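Local coordinates for competence/damage-inducible protein CinA (Agrobacterium tumefaciens, PDB 2A9S), which is of unknown function but belongs to the competence/damage-inducible CinA family, some of whose relatives are nicotinamide mononucleotide deamidases, at residues G37-A42 with F102-T107; G8-L13 with T157-L162; L24-S29 with A164-G169. All blocks are in the same frame, centred on the assembly; numbering follows the deposited sequence. Where two conformers were deposited one is given.

The three contacts work around one mixed sheet and the helices on it. Interaction 1 is the buried one, with helix 38-43 laid on strand 102-108; its centre is about 4 Å from that of the chain. Interaction 2 joins helices 8-24 and 147-167 and runs from buried isoleucine and leucine out to an exposed glutamate. Interaction 3 lies at the surface, where the end of helix 147-167 meets the turn leading into strand 28-32, and there an asparagine amide touches leucine methyls. Interactions 2 and 3 share helix 147-167, while 1 and 2 meet where I39 touches A158. Strands 28-32 and 102-108 are hydrogen-bonded neighbours, tying 1 to 3.

Interaction 1 of 3, residues G37-A42 with F102-T107; sequences GLIAGA and FAVAVT
I39 is the residue of the short helix 38-43 that reaches V104 and V106 on strand 102-108, a helix-on-sheet contact inside the alpha/beta core of the chain. Walking along 37-42, G37 comes first, as the N-cap. With its positive phi of 113°, only glycine sits without strain against the preceding carbonyl oxygen, and its own oxygen begins the helix by accepting from G41 N at 2.8 Å. L38 turns off the strand and packs on L5 of the second subunit. I39 then points at the sheet. I39 N and A40 N are hydrogen-bonded to E32 OE1 and OE2 respectively, a negative group that probably suits the start of a helix. The ethyl arm of I39 leaves with CG1 opposite the carbonyl carbon and runs on fully extended (chi2 177°), which carries CD1 across to the strand, while the shorter branch CG2 stays 4.4 Å from V104 CG1. A40 faces elsewhere, touching T30 of strand 28-32 and Y60 of the second subunit. At G41 there is little room for a CB beside G37 O. A42 closes the segment with its N bonded to L38 O at 2.8 Å and turns toward the helix of I10. On the strand, the usual alternation brings V104 and V106 to the helix side and sends A105 the other way. V106 meets I39 tip to tip: I39 CD1 faces the fork of the valine, nearly equidistant from its two methyls, 3.7 Å from V106 CG1 and 3.8 Å from V106 CG2.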
# COMPACT_ATOMS: atom_id res chain seq x y z
N GLY A 37 1.54 -3.04 2.08
CA GLY A 37 1.80 -1.78 1.38
C GLY A 37 3.28 -1.40 1.31
O GLY A 37 3.62 -0.43 0.64
N LEU A 38 4.14 -2.13 2.03
CA LEU A 38 5.58 -1.81 2.07
C LEU A 38 6.29 -2.02 0.74
O LEU A 38 7.35 -1.44 0.54
CB LEU A 38 6.32 -2.58 3.16
CG LEU A 38 5.84 -2.32 4.58
CD1 LEU A 38 6.65 -3.16 5.61
CD2 LEU A 38 5.92 -0.80 4.88
N ILE A 39 5.73 -2.84 -0.16
CA ILE A 39 6.40 -2.99 -1.46
C ILE A 39 6.22 -1.69 -2.27
O ILE A 39 7.22 -1.12 -2.76
CB ILE A 39 5.90 -4.22 -2.29
CG1 ILE A 39 6.13 -5.54 -1.53
CG2 ILE A 39 6.62 -4.23 -3.67
CD1 ILE A 39 5.60 -6.73 -2.26
N ALA A 40 4.96 -1.24 -2.42
CA ALA A 40 4.70 0.08 -3.01
C ALA A 40 5.46 1.16 -2.22
O ALA A 40 6.00 2.08 -2.83
CB ALA A 40 3.21 0.39 -3.06
N GLY A 41 5.51 1.02 -0.88
CA GLY A 41 6.21 1.98 -0.01
C GLY A 41 7.69 2.09 -0.40
O GLY A 41 8.22 3.18 -0.60
N ALA A 42 8.33 0.94 -0.53
CA ALA A 42 9.74 0.90 -0.92
C ALA A 42 9.99 1.51 -2.30
O ALA A 42 10.88 2.31 -2.45
CB ALA A 42 10.29 -0.52 -0.81
N PHE A 102 3.87 -4.73 -15.65
CA PHE A 102 4.20 -5.86 -14.75
C PHE A 102 3.42 -5.72 -13.44
O PHE A 102 3.19 -4.59 -12.99
CB PHE A 102 5.69 -5.86 -14.36
CG PHE A 102 6.65 -5.84 -15.54
CD1 PHE A 102 6.59 -6.80 -16.54
CD2 PHE A 102 7.62 -4.84 -15.62
CE1 PHE A 102 7.48 -6.77 -17.63
CE2 PHE A 102 8.51 -4.79 -16.69
CZ PHE A 102 8.45 -5.76 -17.70
N ALA A 103 3.04 -6.83 -12.83
CA ALA A 103 2.47 -6.78 -11.47
C ALA A 103 3.25 -7.76 -10.61
O ALA A 103 3.75 -8.80 -11.09
CB ALA A 103 0.99 -7.10 -11.45
N VAL A 104 3.42 -7.40 -9.34
CA VAL A 104 3.99 -8.34 -8.38
C VAL A 104 2.96 -8.51 -7.26
O VAL A 104 2.39 -7.52 -6.79
CB VAL A 104 5.37 -7.87 -7.81
CG1 VAL A 104 5.29 -6.45 -7.18
CG2 VAL A 104 6.00 -8.97 -6.86
N ALA A 105 2.76 -9.77 -6.84
CA ALA A 105 1.78 -10.12 -5.82
C ALA A 105 2.44 -10.96 -4.73
O ALA A 105 3.25 -11.83 -5.04
CB ALA A 105 0.63 -10.92 -6.45
N VAL A 106 2.10 -10.70 -3.47
CA VAL A 106 2.67 -11.49 -2.36
C VAL A 106 1.56 -11.88 -1.39
O VAL A 106 0.66 -11.06 -1.09
CB VAL A 106 3.84 -10.75 -1.61
CG1 VAL A 106 4.97 -10.39 -2.59
CG2 VAL A 106 3.36 -9.50 -0.84
N THR A 107 1.61 -13.14 -0.92
CA THR A 107 0.68 -13.60 0.09
C THR A 107 1.45 -14.54 1.02
O THR A 107 2.12 -15.48 0.55
CB THR A 107 -0.59 -14.31 -0.50
OG1 THR A 107 -1.42 -14.74 0.59
CG2 THR A 107 -0.24 -15.50 -1.38

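Interaction 2 of 3, residues G8-L13 with T157-L162; sequences GDIEEL and TALEML
L13 and I10 of helix 8-24 meet L159 and E160 of helix 147-167, a pair of helices packed side by side in the helical layer over the sheet. The short segments run in nearly the same direction, at 27° to each other, with axes 9.7 Å apart. Where the two backbones come closest, L13 and L159 both point across the gap and touch at their first carbons, L13 CB lying 3.9 Å from L159 CB. Beyond that, L159 crosses I10 at about a right angle: its CD1 comes 4.0 Å from I10 CG2 and also rests against I10 O. That branch of I10 is turned opposite its own backbone N, and it touches A42 of the short helix 38-43 as well. Toward solvent, L13 lies obliquely across the stem of E160, whose chain continues extended and takes the carboxylate onward. D9 OD2 and E160 OE2 stay 5.6 Å apart; the like charges are probably eased by R156, whose NE forms a salt bridge with D9 OD2. At this exposed border the touching atoms are aliphatic: L13 CD1 packs 4.0 Å from E160 CG.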
# COMPACT_ATOMS: atom_id res chain seq x y z
N GLY A 8 19.33 -0.55 3.20
CA GLY A 8 20.08 -0.06 2.04
C GLY A 8 19.96 -0.89 0.77
O GLY A 8 19.81 -0.31 -0.33
N ASP A 9 20.01 -2.21 0.91
CA ASP A 9 19.93 -3.05 -0.25
C ASP A 9 18.51 -3.03 -0.89
O ASP A 9 18.41 -3.07 -2.12
CB ASP A 9 20.47 -4.46 0.01
CG ASP A 9 19.48 -5.36 0.73
OD1 ASP A 9 19.00 -5.01 1.84
OD2 ASP A 9 19.19 -6.44 0.17
N ILE A 10 17.46 -2.94 -0.06
CA ILE A 10 16.07 -2.80 -0.55
C ILE A 10 15.89 -1.48 -1.29
O ILE A 10 15.36 -1.46 -2.42
CB ILE A 10 15.04 -2.95 0.58
CG1 ILE A 10 15.02 -4.42 1.09
CG2 ILE A 10 13.65 -2.44 0.13
CD1 ILE A 10 14.09 -4.64 2.31
N GLU A 11 16.37 -0.38 -0.68
CA GLU A 11 16.40 0.90 -1.37
C GLU A 11 17.19 0.85 -2.70
O GLU A 11 16.71 1.40 -3.73
CB GLU A 11 16.96 1.96 -0.46
CG GLU A 11 16.78 3.32 -1.01
CD GLU A 11 17.57 4.33 -0.25
OE1 GLU A 11 17.71 4.16 0.99
OE2 GLU A 11 18.06 5.30 -0.89
N GLU A 12 18.36 0.18 -2.70
CA GLU A 12 19.14 -0.05 -3.94
C GLU A 12 18.30 -0.76 -5.00
O GLU A 12 18.29 -0.36 -6.19
CB GLU A 12 20.42 -0.89 -3.64
CG GLU A 12 21.44 -0.99 -4.80
CD GLU A 12 22.72 -1.87 -4.56
OE1 GLU A 12 22.71 -2.88 -3.77
OE2 GLU A 12 23.77 -1.57 -5.21
N LEU A 13 17.57 -1.80 -4.59
CA LEU A 13 16.76 -2.57 -5.55
C LEU A 13 15.62 -1.69 -6.12
O LEU A 13 15.39 -1.69 -7.34
CB LEU A 13 16.21 -3.87 -4.93
CG LEU A 13 17.19 -5.02 -4.62
CD1 LEU A 13 16.49 -5.96 -3.62
CD2 LEU A 13 17.62 -5.76 -5.87
N THR A 157 12.63 -9.83 -1.86
CA THR A 157 12.41 -10.84 -2.90
C THR A 157 11.48 -10.32 -4.01
O THR A 157 11.71 -10.59 -5.18
CB THR A 157 11.85 -12.14 -2.29
OG1 THR A 157 12.71 -12.56 -1.21
CG2 THR A 157 11.74 -13.24 -3.37
N ALA A 158 10.42 -9.60 -3.62
CA ALA A 158 9.46 -9.00 -4.55
C ALA A 158 10.18 -8.10 -5.57
O ALA A 158 9.95 -8.18 -6.80
CB ALA A 158 8.43 -8.20 -3.77
N LEU A 159 11.09 -7.27 -5.06
CA LEU A 159 11.85 -6.34 -5.91
C LEU A 159 12.82 -7.09 -6.83
O LEU A 159 12.90 -6.77 -8.03
CB LEU A 159 12.55 -5.27 -5.07
CG LEU A 159 11.58 -4.38 -4.23
CD1 LEU A 159 12.40 -3.32 -3.52
CD2 LEU A 159 10.43 -3.73 -5.04
N GLU A 160 13.49 -8.11 -6.29
CA GLU A 160 14.35 -9.01 -7.08
C GLU A 160 13.60 -9.62 -8.26
O GLU A 160 14.10 -9.64 -9.40
CB GLU A 160 14.94 -10.11 -6.19
CG GLU A 160 15.98 -9.55 -5.21
CD GLU A 160 16.41 -10.58 -4.16
OE1 GLU A 160 15.76 -11.65 -4.04
OE2 GLU A 160 17.41 -10.31 -3.45
N MET A 161 12.38 -10.08 -8.00
CA MET A 161 11.54 -10.68 -9.02
C MET A 161 11.07 -9.71 -10.11
O MET A 161 11.02 -10.10 -11.29
CB MET A 161 10.34 -11.39 -8.40
CG MET A 161 10.74 -12.62 -7.58
SD MET A 161 9.35 -13.28 -6.63
CE MET A 161 8.23 -13.83 -7.93
N LEU A 162 10.69 -8.49 -9.74
CA LEU A 162 10.37 -7.46 -10.74
C LEU A 162 11.54 -7.25 -11.70
O LEU A 162 11.36 -7.20 -12.93
CB LEU A 162 9.98 -6.14 -10.08
CG LEU A 162 8.56 -6.09 -9.54
CD1 LEU A 162 8.35 -4.75 -8.76
CD2 LEU A 162 7.57 -6.22 -10.69

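Interaction 3 of 3, residues L24-S29 with A164-G169; sequences LGLMVS and ALNQAG
L26 and N166 face each other with CA atoms 9.1 Å apart, where the chain leaving helix 8-24 turns at G25 through a Schellman motif (phi 68°) and heads for strand 28-32, while across from it helix 147-167 is running out. No hydrogen bond joins the two segments; the contact is made by the amide of N166 against two leucine methyls. N166 points toward the turn, its CG opposite the backbone N (chi1 -176°), and this presents the amide to the adjacent CD1 methyls of L24 and L26. L24 comes from the opposite direction, bringing CD1 to 3.5 Å from N166 ND2, beside that nitrogen and close to the amide plane. L26 crosses N166 obliquely, and its CD1 lies 3.2 Å from N166 OD1, a tight approach of a methyl to a carbonyl oxygen; this methyl stands above the plane of the amide. A polar group at a partly exposed place is thus packed against hydrocarbon. The backbone of N166 works separately from its amide: N166 O accepts from G169 N at 2.9 Å, just where A168 has left the helical path. L24 is itself exposed, so the contact grows more open toward that end. Behind it, F102 of strand 102-108 touches L26, L165 and N166, and F21 of helix 8-24 touches L26 and N166. Further along the same segment, S29 bonds through its backbone to F102 and V104. The contact lies at the surface, where the C-terminal ends of helices 8-24 and 147-167 come together beside the starts of the adjacent inner strands 28-32 and 102-108.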
# COMPACT_ATOMS: atom_id res chain seq x y z
N LEU A 24 12.67 2.60 -20.34
CA LEU A 24 11.91 1.57 -21.02
C LEU A 24 10.40 1.88 -21.15
O LEU A 24 9.69 1.19 -21.89
CB LEU A 24 12.17 0.21 -20.34
CG LEU A 24 13.58 -0.41 -20.49
CD1 LEU A 24 13.77 -1.60 -19.54
CD2 LEU A 24 13.80 -0.83 -21.93
N GLY A 25 9.93 2.90 -20.43
CA GLY A 25 8.51 3.30 -20.45
C GLY A 25 7.63 2.26 -19.79
O GLY A 25 6.46 2.09 -20.16
N LEU A 26 8.17 1.57 -18.80
CA LEU A 26 7.42 0.49 -18.15
C LEU A 26 6.87 0.92 -16.78
O LEU A 26 7.50 1.71 -16.06
CB LEU A 26 8.30 -0.75 -17.97
CG LEU A 26 8.98 -1.28 -19.24
CD1 LEU A 26 10.05 -2.29 -18.86
CD2 LEU A 26 7.98 -1.81 -20.29
N MET A 27 5.73 0.34 -16.42
CA MET A 27 5.11 0.65 -15.14
C MET A 27 4.79 -0.64 -14.40
O MET A 27 4.68 -1.72 -15.02
CB MET A 27 3.84 1.48 -15.30
CG MET A 27 4.08 2.88 -15.93
SD MET A 27 2.62 3.95 -15.89
CE MET A 27 2.82 4.60 -14.23
N VAL A 28 4.63 -0.50 -13.08
CA VAL A 28 4.41 -1.63 -12.20
C VAL A 28 3.17 -1.42 -11.34
O VAL A 28 2.84 -0.27 -10.98
CB VAL A 28 5.65 -1.88 -11.27
CG1 VAL A 28 5.97 -0.65 -10.44
CG2 VAL A 28 5.45 -3.13 -10.39
N SER A 29 2.51 -2.50 -10.99
CA SER A 29 1.48 -2.46 -9.97
C SER A 29 1.77 -3.53 -8.95
O SER A 29 2.45 -4.51 -9.26
CB SER A 29 0.08 -2.64 -10.56
OG SER A 29 -0.07 -3.90 -11.15
N ALA A 164 13.94 -9.41 -12.37
CA ALA A 164 14.08 -10.63 -13.16
C ALA A 164 13.04 -10.73 -14.27
O ALA A 164 13.37 -11.13 -15.41
CB ALA A 164 14.02 -11.86 -12.27
N LEU A 165 11.80 -10.37 -13.95
CA LEU A 165 10.70 -10.40 -14.92
C LEU A 165 10.98 -9.43 -16.06
O LEU A 165 10.74 -9.77 -17.22
CB LEU A 165 9.35 -10.09 -14.27
CG LEU A 165 8.09 -10.18 -15.15
CD1 LEU A 165 7.73 -11.63 -15.47
CD2 LEU A 165 6.92 -9.49 -14.44
N ASN A 166 11.52 -8.25 -15.74
CA ASN A 166 11.93 -7.31 -16.80
C ASN A 166 13.08 -7.82 -17.70
O ASN A 166 13.04 -7.64 -18.92
CB ASN A 166 12.33 -5.97 -16.23
CG ASN A 166 12.67 -4.95 -17.34
OD1 ASN A 166 11.96 -4.86 -18.35
ND2 ASN A 166 13.74 -4.20 -17.15
N GLN A 167 14.10 -8.41 -17.07
CA GLN A 167 15.24 -9.01 -17.80
C GLN A 167 14.73 -9.99 -18.84
O GLN A 167 15.20 -10.00 -19.99
CB GLN A 167 16.17 -9.74 -16.83
CG GLN A 167 16.97 -8.83 -15.92
CD GLN A 167 17.87 -9.61 -14.96
OE1 GLN A 167 17.65 -10.81 -14.69
NE2 GLN A 167 18.89 -8.93 -14.44
N ALA A 168 13.76 -10.80 -18.44
CA ALA A 168 13.11 -11.78 -19.30
C ALA A 168 12.20 -11.20 -20.41
O ALA A 168 11.48 -11.95 -21.07
CB ALA A 168 12.33 -12.78 -18.44
N GLY A 169 12.21 -9.89 -20.62
CA GLY A 169 11.33 -9.27 -21.63
C GLY A 169 12.03 -8.33 -22.59
O GLY A 169 13.09 -7.79 -22.26